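Long-range contact in single-stranded-DNA-specific exonuclease RecJ (Thermus thermophilus, PDB 2ZXR), which degrades single-stranded DNA from the 5' end toward the 3' end, using divalent metal ions, in DNA repair: residues P327-G339 with E404-A418. Sequence-based numbering, arbitrary orientation.
Sequences PEAKAIVLLDPEG and EALFPAFKARVEAYA
Phe407, in the first turn of helix 407-419, meets Leu335 and Val333 of strand 332-335. Its CB only carries the ring toward the strand; with CG anti to the backbone N (chi1 -177°), the ring swings off the helix and under Leu335. Leu335 CB sits over the ring centre, 3.6 Å from the centroid of Phe407 and only 9° off the normal, a CH-pi contact that takes in CG, both CD atoms and CE2. On the other side of the ring, CE1 of Phe407 touches Val333 CG1 at 3.7 Å. At the tip, CZ of Phe407 meets the main chain, 3.4 Å from Leu334 C, while Val333 O lies at the ring edge. Within the DHHA1 domain, strand 332-335 is an outermost strand of a mixed five-stranded sheet, hydrogen-bonded in parallel to strand 359-363, and the helix runs nearly antiparallel across its face (167°, axes 8.9 Å apart). Ile332 and Leu334 point away, Leu334 against helix 293-321. Val333 divides its branches: CG1 also touches CD2 and CE2 of Phe410, whereas CG2 presses on Val414 CG2 at 3.4 Å, closer than usual for two methyls. Lys411 CG lies against Val333 CB and its CE near Val333 O, and its NZ forms a salt bridge to Glu415 OE2 (2.6 Å). Near Pro337, Glu404 lays its carboxylate carbon against Leu335 CD1, while its OE2 accepts a hydrogen bond from Gly365 N. Toward the other end, Ala418 CB packs against Lys330 O and CB as well as Ala331 CB.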
loop_
_atom_site.group_PDB
_atom_site.type_symbol
_atom_site.label_atom_id
_atom_site.label_comp_id
_atom_site.label_asym_id
_atom_site.label_seq_id
_atom_site.Cartn_x
_atom_site.Cartn_y
_atom_site.Cartn_z
ATOM N N PRO A 327 22.381 -10.415 11.219
ATOM C CA PRO A 327 22.085 -10.114 12.629
ATOM C C PRO A 327 21.435 -8.761 12.936
ATOM O O PRO A 327 20.342 -8.424 12.428
ATOM C CB PRO A 327 23.446 -10.285 13.317
ATOM C CG PRO A 327 24.435 -10.395 12.187
ATOM C CD PRO A 327 23.660 -11.131 11.154
ATOM N N GLU A 328 22.104 -7.988 13.779
ATOM C CA GLU A 328 21.600 -6.677 14.141
ATOM C C GLU A 328 22.553 -5.604 13.615
ATOM O O GLU A 328 22.759 -4.568 14.249
ATOM C CB GLU A 328 21.423 -6.597 15.661
ATOM C CG GLU A 328 20.419 -7.653 16.216
ATOM C CD GLU A 328 18.935 -7.307 15.948
ATOM O OE1 GLU A 328 18.097 -8.244 15.867
ATOM O OE2 GLU A 328 18.602 -6.104 15.836
ATOM N N ALA A 329 23.126 -5.872 12.439
ATOM C CA ALA A 329 24.040 -4.938 11.786
ATOM C C ALA A 329 23.222 -3.747 11.310
ATOM O O ALA A 329 22.072 -3.895 10.915
ATOM C CB ALA A 329 24.728 -5.611 10.605
ATOM N N LYS A 330 23.808 -2.560 11.348
ATOM C CA LYS A 330 23.091 -1.375 10.924
ATOM C C LYS A 330 22.922 -1.372 9.404
ATOM O O LYS A 330 22.077 -0.660 8.868
ATOM C CB LYS A 330 23.835 -0.117 11.384
ATOM C CG LYS A 330 23.389 0.443 12.747
ATOM C CD LYS A 330 23.286 -0.620 13.839
ATOM C CE LYS A 330 22.803 -0.003 15.166
ATOM N NZ LYS A 330 22.035 -0.997 15.991
ATOM N N ALA A 331 23.734 -2.172 8.717
ATOM C CA ALA A 331 23.664 -2.265 7.267
ATOM C C ALA A 331 24.185 -3.620 6.846
ATOM O O ALA A 331 25.163 -4.100 7.395
ATOM C CB ALA A 331 24.483 -1.158 6.622
ATOM N N ILE A 332 23.501 -4.251 5.896
ATOM C CA ILE A 332 23.911 -5.540 5.386
ATOM C C ILE A 332 24.663 -5.252 4.077
ATOM O O ILE A 332 24.133 -4.614 3.156
ATOM C CB ILE A 332 22.683 -6.433 5.195
ATOM C CG1 ILE A 332 22.036 -6.639 6.566
ATOM C CG2 ILE A 332 23.069 -7.779 4.615
ATOM C CD1 ILE A 332 20.811 -7.523 6.540
ATOM N N VAL A 333 25.920 -5.690 4.024
ATOM C CA VAL A 333 26.761 -5.424 2.869
ATOM C C VAL A 333 27.394 -6.724 2.452
ATOM O O VAL A 333 28.232 -7.280 3.151
ATOM C CB VAL A 333 27.843 -4.351 3.223
ATOM C CG1 VAL A 333 28.544 -3.843 1.956
ATOM C CG2 VAL A 333 27.188 -3.193 3.953
ATOM N N LEU A 334 26.982 -7.218 1.297
ATOM C CA LEU A 334 27.485 -8.494 0.834
ATOM C C LEU A 334 28.049 -8.430 -0.566
ATOM O O LEU A 334 27.633 -7.619 -1.394
ATOM C CB LEU A 334 26.362 -9.529 0.922
ATOM C CG LEU A 334 25.672 -9.491 2.294
ATOM C CD1 LEU A 334 24.349 -10.278 2.258
ATOM C CD2 LEU A 334 26.620 -10.069 3.345
ATOM N N LEU A 335 29.008 -9.313 -0.800
ATOM C CA LEU A 335 29.712 -9.424 -2.055
ATOM C C LEU A 335 29.468 -10.809 -2.609
ATOM O O LEU A 335 29.591 -11.790 -1.886
ATOM C CB LEU A 335 31.222 -9.249 -1.815
ATOM C CG LEU A 335 32.159 -9.525 -2.994
ATOM C CD1 LEU A 335 31.938 -8.462 -4.093
ATOM C CD2 LEU A 335 33.632 -9.488 -2.518
ATOM N N ASP A 336 29.121 -10.886 -3.887
ATOM C CA ASP A 336 28.907 -12.162 -4.545
ATOM C C ASP A 336 29.548 -11.988 -5.918
ATOM O O ASP A 336 28.878 -11.662 -6.907
ATOM C CB ASP A 336 27.414 -12.482 -4.646
ATOM C CG ASP A 336 27.155 -13.820 -5.294
ATOM O OD1 ASP A 336 28.121 -14.594 -5.465
ATOM O OD2 ASP A 336 25.993 -14.099 -5.637
ATOM N N PRO A 337 30.874 -12.202 -5.981
ATOM C CA PRO A 337 31.719 -12.079 -7.168
ATOM C C PRO A 337 31.100 -12.446 -8.504
ATOM O O PRO A 337 31.171 -11.668 -9.447
ATOM C CB PRO A 337 32.914 -12.964 -6.832
ATOM C CG PRO A 337 33.027 -12.801 -5.341
ATOM C CD PRO A 337 31.582 -12.973 -4.940
ATOM N N GLU A 338 30.502 -13.630 -8.586
ATOM C CA GLU A 338 29.922 -14.077 -9.839
ATOM C C GLU A 338 28.403 -13.945 -9.927
ATOM O O GLU A 338 27.790 -14.527 -10.820
ATOM C CB GLU A 338 30.316 -15.528 -10.101
ATOM C CG GLU A 338 31.801 -15.740 -10.374
ATOM C CD GLU A 338 32.328 -14.882 -11.513
ATOM O OE1 GLU A 338 31.795 -14.978 -12.650
ATOM O OE2 GLU A 338 33.284 -14.106 -11.266
ATOM N N GLY A 339 27.805 -13.192 -9.007
ATOM C CA GLY A 339 26.363 -13.015 -9.026
ATOM C C GLY A 339 25.916 -12.314 -10.296
ATOM O O GLY A 339 26.697 -11.579 -10.901
ATOM N N GLU A 404 35.757 -4.421 -6.971
ATOM C CA GLU A 404 35.492 -5.281 -5.819
ATOM C C GLU A 404 36.627 -5.342 -4.794
ATOM O O GLU A 404 36.418 -5.755 -3.648
ATOM C CB GLU A 404 35.129 -6.691 -6.286
ATOM C CG GLU A 404 33.858 -6.728 -7.113
ATOM C CD GLU A 404 33.438 -8.151 -7.510
ATOM O OE1 GLU A 404 34.255 -9.085 -7.359
ATOM O OE2 GLU A 404 32.291 -8.333 -7.977
ATOM N N ALA A 405 37.826 -4.920 -5.181
ATOM C CA ALA A 405 38.966 -4.964 -4.249
ATOM C C ALA A 405 38.744 -3.982 -3.113
ATOM O O ALA A 405 39.278 -4.147 -2.028
ATOM C CB ALA A 405 40.290 -4.632 -4.987
ATOM N N LEU A 406 37.926 -2.970 -3.373
ATOM C CA LEU A 406 37.620 -1.947 -2.380
ATOM C C LEU A 406 36.404 -2.300 -1.505
ATOM O O LEU A 406 35.960 -1.478 -0.698
ATOM C CB LEU A 406 37.354 -0.620 -3.093
ATOM C CG LEU A 406 38.561 -0.022 -3.818
ATOM C CD1 LEU A 406 38.153 1.243 -4.571
ATOM C CD2 LEU A 406 39.671 0.260 -2.764
ATOM N N PHE A 407 35.872 -3.512 -1.662
ATOM C CA PHE A 407 34.697 -3.918 -0.891
ATOM C C PHE A 407 34.833 -3.798 0.634
ATOM O O PHE A 407 33.963 -3.219 1.295
ATOM C CB PHE A 407 34.290 -5.355 -1.263
ATOM C CG PHE A 407 33.039 -5.830 -0.570
ATOM C CD1 PHE A 407 31.778 -5.390 -0.991
ATOM C CD2 PHE A 407 33.121 -6.702 0.520
ATOM C CE1 PHE A 407 30.599 -5.820 -0.329
ATOM C CE2 PHE A 407 31.957 -7.138 1.194
ATOM C CZ PHE A 407 30.687 -6.694 0.766
ATOM N N PRO A 408 35.907 -4.362 1.229
ATOM C CA PRO A 408 35.976 -4.207 2.692
ATOM C C PRO A 408 35.927 -2.741 3.150
ATOM O O PRO A 408 35.276 -2.419 4.148
ATOM C CB PRO A 408 37.292 -4.889 3.063
ATOM C CG PRO A 408 37.399 -6.020 2.001
ATOM C CD PRO A 408 36.964 -5.264 0.727
ATOM N N ALA A 409 36.585 -1.856 2.411
ATOM C CA ALA A 409 36.618 -0.447 2.771
ATOM C C ALA A 409 35.232 0.169 2.603
ATOM O O ALA A 409 34.785 0.996 3.415
ATOM C CB ALA A 409 37.632 0.290 1.894
ATOM N N PHE A 410 34.560 -0.238 1.532
ATOM C CA PHE A 410 33.217 0.241 1.223
ATOM C C PHE A 410 32.281 -0.185 2.344
ATOM O O PHE A 410 31.464 0.605 2.817
ATOM C CB PHE A 410 32.737 -0.370 -0.093
ATOM C CG PHE A 410 31.298 -0.055 -0.421
ATOM C CD1 PHE A 410 30.925 1.219 -0.855
ATOM C CD2 PHE A 410 30.316 -1.034 -0.281
ATOM C CE1 PHE A 410 29.584 1.507 -1.145
ATOM C CE2 PHE A 410 28.980 -0.758 -0.568
ATOM C CZ PHE A 410 28.611 0.504 -0.998
ATOM N N LYS A 411 32.411 -1.436 2.767
ATOM C CA LYS A 411 31.573 -1.971 3.828
ATOM C C LYS A 411 31.679 -1.217 5.153
ATOM O O LYS A 411 30.657 -0.844 5.731
ATOM C CB LYS A 411 31.902 -3.451 4.062
ATOM C CG LYS A 411 31.149 -4.135 5.200
ATOM C CD LYS A 411 31.488 -5.620 5.188
ATOM C CE LYS A 411 30.532 -6.464 6.004
ATOM N NZ LYS A 411 30.841 -6.533 7.467
ATOM N N ALA A 412 32.902 -0.988 5.638
ATOM C CA ALA A 412 33.066 -0.293 6.919
ATOM C C ALA A 412 32.448 1.087 6.838
ATOM O O ALA A 412 31.786 1.551 7.772
ATOM C CB ALA A 412 34.552 -0.186 7.291
ATOM N N ARG A 413 32.678 1.737 5.709
ATOM C CA ARG A 413 32.160 3.062 5.464
ATOM C C ARG A 413 30.625 3.113 5.525
ATOM O O ARG A 413 30.043 3.918 6.276
ATOM C CB ARG A 413 32.620 3.528 4.089
ATOM C CG ARG A 413 32.394 4.986 3.842
ATOM C CD ARG A 413 33.442 5.772 4.610
ATOM N NE ARG A 413 34.749 5.611 3.994
ATOM C CZ ARG A 413 35.154 6.289 2.926
ATOM N NH1 ARG A 413 34.360 7.185 2.359
ATOM N NH2 ARG A 413 36.355 6.056 2.409
ATOM N N VAL A 414 29.949 2.270 4.749
ATOM C CA VAL A 414 28.494 2.341 4.786
ATOM C C VAL A 414 27.948 1.886 6.121
ATOM O O VAL A 414 26.942 2.415 6.581
ATOM C CB VAL A 414 27.817 1.580 3.605
ATOM C CG1 VAL A 414 28.320 2.153 2.284
ATOM C CG2 VAL A 414 28.040 0.122 3.694
ATOM N N GLU A 415 28.609 0.926 6.758
ATOM C CA GLU A 415 28.161 0.467 8.072
ATOM C C GLU A 415 28.209 1.627 9.063
ATOM O O GLU A 415 27.341 1.747 9.942
ATOM C CB GLU A 415 29.053 -0.655 8.610
ATOM C CG GLU A 415 28.920 -1.983 7.909
ATOM C CD GLU A 415 29.886 -3.025 8.470
ATOM O OE1 GLU A 415 30.753 -2.657 9.285
ATOM O OE2 GLU A 415 29.794 -4.209 8.103
ATOM N N ALA A 416 29.231 2.470 8.918
ATOM C CA ALA A 416 29.419 3.620 9.793
ATOM C C ALA A 416 28.402 4.682 9.479
ATOM O O ALA A 416 27.933 5.377 10.367
ATOM C CB ALA A 416 30.844 4.196 9.646
ATOM N N TYR A 417 28.071 4.828 8.207
ATOM C CA TYR A 417 27.069 5.803 7.828
ATOM C C TYR A 417 25.738 5.409 8.498
ATOM O O TYR A 417 25.075 6.243 9.124
ATOM C CB TYR A 417 26.886 5.830 6.311
ATOM C CG TYR A 417 25.806 6.775 5.880
ATOM C CD1 TYR A 417 25.987 8.156 5.968
ATOM C CD2 TYR A 417 24.566 6.297 5.463
ATOM C CE1 TYR A 417 24.950 9.035 5.663
ATOM C CE2 TYR A 417 23.522 7.165 5.153
ATOM C CZ TYR A 417 23.716 8.527 5.265
ATOM O OH TYR A 417 22.663 9.380 5.036
ATOM N N ALA A 418 25.370 4.134 8.387
ATOM C CA ALA A 418 24.111 3.638 8.956
ATOM C C ALA A 418 24.072 3.738 10.476
ATOM O O ALA A 418 22.999 3.926 11.066
ATOM C CB ALA A 418 23.864 2.178 8.521
#